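Local atomic coordinates of putative YfrE protein (Vibrio parahaemolyticus RIMD 2210633, PDB entry 3BEE), a protein that is of unknown function, though this C-terminal TPR part of a predicted membrane protein probably mediates protein contacts in cytochrome c biogenesis. Residues E61-D64 / T65-L69; P75-R79 / V80-E84. All blocks are in the same frame, centred on the assembly; numbering follows the deposited sequence.

How the interactions relate
From the N terminus, three helices pass before the chain enters helix 59-70, where interaction 1 lies wholly within successive turns. After Leu70 the chain leaves the helix, runs through the loop that holds Pro75 to Asp78, and turns into helix 79-92; interaction 2 joins the end of that loop to the first turn of the last helix. The two are in series: neither encloses nor crosses the other, and both are local. They meet in space all the same, with their centres about 12 Å apart. Leu69 packs on Leu77 and Ile82, and Trp66 on Ile82, tying the last two helices and their connecting loop into one apolar seam.

Interaction 1 of 2, residues E61-D64 / T65-L69; sequences EAID and TWVLL
From Glu61 to Leu68 the backbone follows regular alpha-helical i to i+4 bonding, with Thr65 N, Trp66 N, Val67 N and Leu68 N donating to the carbonyl oxygens of Glu61, Ala62, Ile63 and Asp64. Thr65 shows how a side chain can share such a bond. Its hydroxyl lies anti to its own carbonyl carbon (chi1 -48°), which turns OG1 back down the helix to donate to Glu61 O at 2.8 Å. The same oxygen takes Thr65 N at 3.1 Å, and the two donors come from opposite faces of the carbonyl plane. Two bonds thus grip one acceptor and fix the rotation of the threonine inside the buried side of the helix.

The next residue, Trp66, folds its indole back over the preceding turn. The six-membered ring does the touching: Trp66 CZ3 lies 3.6 Å from Ala62 CB, while Ala62 O sits 3.0 Å above the ring plane, displaced toward the rim. On another flank Val67 CG2 meets Ile63 CG2 at 3.8 Å, the two side chains lying oblique to each other.

Within this TPR-family array, helix 59-70 lies between two neighbours: Thr65 and Trp66 pack on helix 43-55 through His53, Ala50 and Asn51, while Trp66 also meets Ile82 and Ser85 of helix 79-92, whose Ala89 touches Ile63.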
loop_
_atom_site.group_PDB
_atom_site.type_symbol
_atom_site.label_atom_id
_atom_site.label_comp_id
_atom_site.label_asym_id
_atom_site.label_seq_id
_atom_site.Cartn_x
_atom_site.Cartn_y
_atom_site.Cartn_z
ATOM N N GLU A 61 11.877 -0.765 3.407
ATOM C CA GLU A 61 10.840 0.179 3.033
ATOM C C GLU A 61 9.450 -0.416 3.066
ATOM O O GLU A 61 8.526 0.282 3.422
ATOM C CB GLU A 61 11.143 0.793 1.668
ATOM C CG GLU A 61 12.410 1.607 1.760
ATOM C CD GLU A 61 12.949 2.038 0.436
ATOM O OE1 GLU A 61 12.242 2.807 -0.262
ATOM O OE2 GLU A 61 14.100 1.631 0.117
ATOM N N ALA A 62 9.309 -1.698 2.686
ATOM C CA ALA A 62 8.034 -2.416 2.845
ATOM C C ALA A 62 7.569 -2.402 4.302
ATOM O O ALA A 62 6.420 -2.080 4.595
ATOM C CB ALA A 62 8.148 -3.861 2.315
ATOM N N ILE A 63 8.479 -2.734 5.217
ATOM C CA ILE A 63 8.176 -2.756 6.651
ATOM C C ILE A 63 7.749 -1.382 7.149
ATOM O O ILE A 63 6.738 -1.260 7.852
ATOM C CB ILE A 63 9.348 -3.326 7.495
ATOM C CG1 ILE A 63 9.609 -4.791 7.120
ATOM C CG2 ILE A 63 9.045 -3.231 9.016
ATOM C CD1 ILE A 63 10.915 -5.337 7.665
ATOM N N ASP A 64 8.500 -0.356 6.759
ATOM C CA ASP A 64 8.222 1.020 7.169
ATOM C C ASP A 64 6.803 1.428 6.770
ATOM O O ASP A 64 6.138 2.135 7.506
ATOM C CB ASP A 64 9.213 1.986 6.509
ATOM C CG ASP A 64 10.627 1.840 7.055
ATOM O OD1 ASP A 64 10.807 1.205 8.103
ATOM O OD2 ASP A 64 11.570 2.339 6.415
ATOM N N THR A 65 6.377 0.994 5.587
ATOM C CA THR A 65 5.042 1.330 5.058
ATOM C C THR A 65 3.968 0.573 5.847
ATOM O O THR A 65 2.934 1.137 6.185
ATOM C CB THR A 65 4.926 1.012 3.545
ATOM O OG1 THR A 65 6.067 1.545 2.858
ATOM C CG2 THR A 65 3.657 1.618 2.959
ATOM N N TRP A 66 4.227 -0.694 6.134
ATOM C CA TRP A 66 3.289 -1.507 6.927
ATOM C C TRP A 66 3.189 -1.008 8.367
ATOM O O TRP A 66 2.106 -1.004 8.940
ATOM C CB TRP A 66 3.673 -2.996 6.895
ATOM C CG TRP A 66 3.293 -3.704 5.621
ATOM C CD1 TRP A 66 2.083 -3.599 4.929
ATOM C CD2 TRP A 66 4.101 -4.638 4.873
ATOM N NE1 TRP A 66 2.116 -4.412 3.803
ATOM C CE2 TRP A 66 3.330 -5.058 3.748
ATOM C CE3 TRP A 66 5.389 -5.170 5.053
ATOM C CZ2 TRP A 66 3.824 -5.986 2.789
ATOM C CZ3 TRP A 66 5.883 -6.079 4.120
ATOM C CH2 TRP A 66 5.102 -6.474 2.981
ATOM N N VAL A 67 4.311 -0.577 8.943
ATOM C CA VAL A 67 4.316 -0.097 10.319
ATOM C C VAL A 67 3.520 1.221 10.395
ATOM O O VAL A 67 2.784 1.451 11.352
ATOM C CB VAL A 67 5.751 0.048 10.874
ATOM C CG1 VAL A 67 5.748 0.743 12.268
ATOM C CG2 VAL A 67 6.443 -1.314 10.975
ATOM N N LEU A 68 3.656 2.052 9.363
ATOM C CA LEU A 68 2.873 3.269 9.204
ATOM C C LEU A 68 1.374 2.948 9.073
ATOM O O LEU A 68 0.546 3.553 9.740
ATOM C CB LEU A 68 3.388 4.101 8.007
ATOM C CG LEU A 68 2.707 5.452 7.754
ATOM C CD1 LEU A 68 3.005 6.488 8.860
ATOM C CD2 LEU A 68 3.102 6.036 6.400
ATOM N N LEU A 69 1.041 1.969 8.250
ATOM C CA LEU A 69 -0.348 1.519 8.116
ATOM C C LEU A 69 -0.939 1.065 9.462
ATOM O O LEU A 69 -2.103 1.345 9.751
ATOM C CB LEU A 69 -0.453 0.398 7.062
ATOM C CG LEU A 69 -1.823 -0.251 6.792
ATOM C CD1 LEU A 69 -2.940 0.808 6.563
ATOM C CD2 LEU A 69 -1.720 -1.192 5.609
#

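Interaction 2 of 2, residues P75-R79 / V80-E84; sequences PNLDR and VTIIE
Asp78 and Thr81 meet through two hydrogen bonds that together engage both carboxylate oxygens. Asp78 OD1 accepts from the backbone of Thr81, with N at 3.2 Å and an N-H...O angle of 163°, and Asp78 OD2 accepts from the hydroxyl, with Thr81 OG1 at 2.5 Å. Both donors stand well out of the carboxylate plane, so the group presents a face to the threonine, and the pair of bonds restrains its rotation. The carboxylate reaches this place because CG is anti to the backbone N (chi1 -173°), while Thr81 OG1 is turned beside its own N (chi1 -59°), bringing both of the threonine's donors to the same aspartate.

This is an N-cap: Asp78 stands just before helix 79-92 and accepts from an amide of the first turn, which has no i-4 helical carbonyl to donate to. A negative charge at this end would also be expected to interact well with the helix dipole. The main chain takes over directly, with Ile82 N donating to Asp78 O at 3.3 Å in the carbonyl plane, and Ile83 N to Arg79 O at 2.9 Å.

Farther out, Leu77 crosses Ile82 at about a right angle, its CD1 branch 3.6 Å from Ile82 CD1; the residue before the N-cap and the fourth of the helix thus form a hydrophobic staple beside the polar cap. Leu77 CD2 also lies over one face of the Arg79 guanidinium, near its rim. That arginine extends from CG to NE and donates through NH1 to Leu70 O, spanning from the new helix back to the end of the previous one. Behind the apolar pair, Leu77 rests on Leu69, and Ile82 packs against Trp66, Leu69 and Leu70 of helix 59-70.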
loop_
_atom_site.group_PDB
_atom_site.type_symbol
_atom_site.label_atom_id
_atom_site.label_comp_id
_atom_site.label_asym_id
_atom_site.label_seq_id
_atom_site.Cartn_x
_atom_site.Cartn_y
_atom_site.Cartn_z
ATOM N N PRO A 75 -10.750 0.232 13.135
ATOM C CA PRO A 75 -10.916 -0.988 13.925
ATOM C C PRO A 75 -10.904 -2.254 13.073
ATOM O O PRO A 75 -10.488 -3.301 13.553
ATOM C CB PRO A 75 -12.301 -0.803 14.575
ATOM C CG PRO A 75 -12.557 0.645 14.519
ATOM C CD PRO A 75 -11.918 1.124 13.266
ATOM N N ASN A 76 -11.341 -2.144 11.819
ATOM C CA ASN A 76 -11.427 -3.293 10.905
ATOM C C ASN A 76 -10.108 -3.690 10.203
ATOM O O ASN A 76 -10.048 -4.732 9.535
ATOM C CB ASN A 76 -12.529 -3.064 9.859
ATOM C CG ASN A 76 -13.879 -2.727 10.478
ATOM O OD1 ASN A 76 -14.284 -3.294 11.504
ATOM N ND2 ASN A 76 -14.588 -1.793 9.849
ATOM N N LEU A 77 -9.064 -2.875 10.351
ATOM C CA LEU A 77 -7.731 -3.189 9.765
ATOM C C LEU A 77 -7.245 -4.598 10.122
ATOM O O LEU A 77 -7.199 -4.964 11.303
ATOM C CB LEU A 77 -6.683 -2.166 10.216
ATOM C CG LEU A 77 -5.260 -2.231 9.633
ATOM C CD1 LEU A 77 -5.285 -1.810 8.191
ATOM C CD2 LEU A 77 -4.299 -1.333 10.403
ATOM N N ASP A 78 -6.850 -5.372 9.108
ATOM C CA ASP A 78 -6.316 -6.718 9.330
ATOM C C ASP A 78 -4.846 -6.632 9.728
ATOM O O ASP A 78 -3.939 -6.854 8.906
ATOM C CB ASP A 78 -6.479 -7.621 8.089
ATOM C CG ASP A 78 -6.080 -9.061 8.362
ATOM O OD1 ASP A 78 -5.694 -9.368 9.510
ATOM O OD2 ASP A 78 -6.153 -9.895 7.429
ATOM N N ARG A 79 -4.635 -6.333 11.003
ATOM C CA ARG A 79 -3.315 -6.165 11.580
ATOM C C ARG A 79 -2.549 -7.446 11.528
ATOM O O ARG A 79 -1.344 -7.423 11.329
ATOM C CB ARG A 79 -3.413 -5.698 13.035
ATOM C CG ARG A 79 -3.577 -4.217 13.138
ATOM C CD ARG A 79 -3.911 -3.731 14.538
ATOM N NE ARG A 79 -4.510 -2.422 14.356
ATOM C CZ ARG A 79 -3.830 -1.279 14.342
ATOM N NH1 ARG A 79 -2.518 -1.268 14.597
ATOM N NH2 ARG A 79 -4.481 -0.147 14.097
ATOM N N VAL A 80 -3.249 -8.563 11.722
ATOM C CA VAL A 80 -2.616 -9.869 11.697
ATOM C C VAL A 80 -1.869 -10.126 10.373
ATOM O O VAL A 80 -0.700 -10.481 10.386
ATOM C CB VAL A 80 -3.592 -11.012 12.074
ATOM C CG1 VAL A 80 -2.922 -12.390 11.917
ATOM C CG2 VAL A 80 -4.066 -10.858 13.524
ATOM N N THR A 81 -2.524 -9.890 9.239
ATOM C CA THR A 81 -1.892 -10.149 7.931
ATOM C C THR A 81 -0.738 -9.197 7.730
ATOM O O THR A 81 0.323 -9.599 7.258
ATOM C CB THR A 81 -2.899 -10.068 6.759
ATOM O OG1 THR A 81 -3.930 -11.031 6.984
ATOM C CG2 THR A 81 -2.224 -10.394 5.424
ATOM N N ILE A 82 -0.933 -7.941 8.120
ATOM C CA ILE A 82 0.102 -6.918 7.981
ATOM C C ILE A 82 1.363 -7.310 8.761
ATOM O O ILE A 82 2.472 -7.225 8.249
ATOM C CB ILE A 82 -0.429 -5.563 8.428
ATOM C CG1 ILE A 82 -1.472 -5.060 7.413
ATOM C CG2 ILE A 82 0.709 -4.542 8.581
ATOM C CD1 ILE A 82 -2.280 -3.822 7.912
ATOM N N ILE A 83 1.182 -7.752 9.996
ATOM C CA ILE A 83 2.326 -8.125 10.831
ATOM C C ILE A 83 3.009 -9.434 10.350
ATOM O O ILE A 83 4.219 -9.592 10.531
ATOM C CB ILE A 83 1.926 -8.197 12.313
ATOM C CG1 ILE A 83 1.504 -6.806 12.821
ATOM C CG2 ILE A 83 3.069 -8.751 13.192
ATOM C CD1 ILE A 83 0.726 -6.885 14.102
ATOM N N GLU A 84 2.239 -10.360 9.766
ATOM C CA GLU A 84 2.830 -11.519 9.085
ATOM C C GLU A 84 3.707 -11.078 7.887
ATOM O O GLU A 84 4.792 -11.641 7.658
ATOM C CB GLU A 84 1.740 -12.529 8.653
ATOM C CG GLU A 84 1.095 -13.321 9.876
ATOM C CD GLU A 84 -0.161 -14.149 9.524
ATOM O OE1 GLU A 84 -0.789 -13.901 8.458
ATOM O OE2 GLU A 84 -0.519 -15.057 10.325
HETATM O O HOH W 1 -6.285 -7.921 12.882
#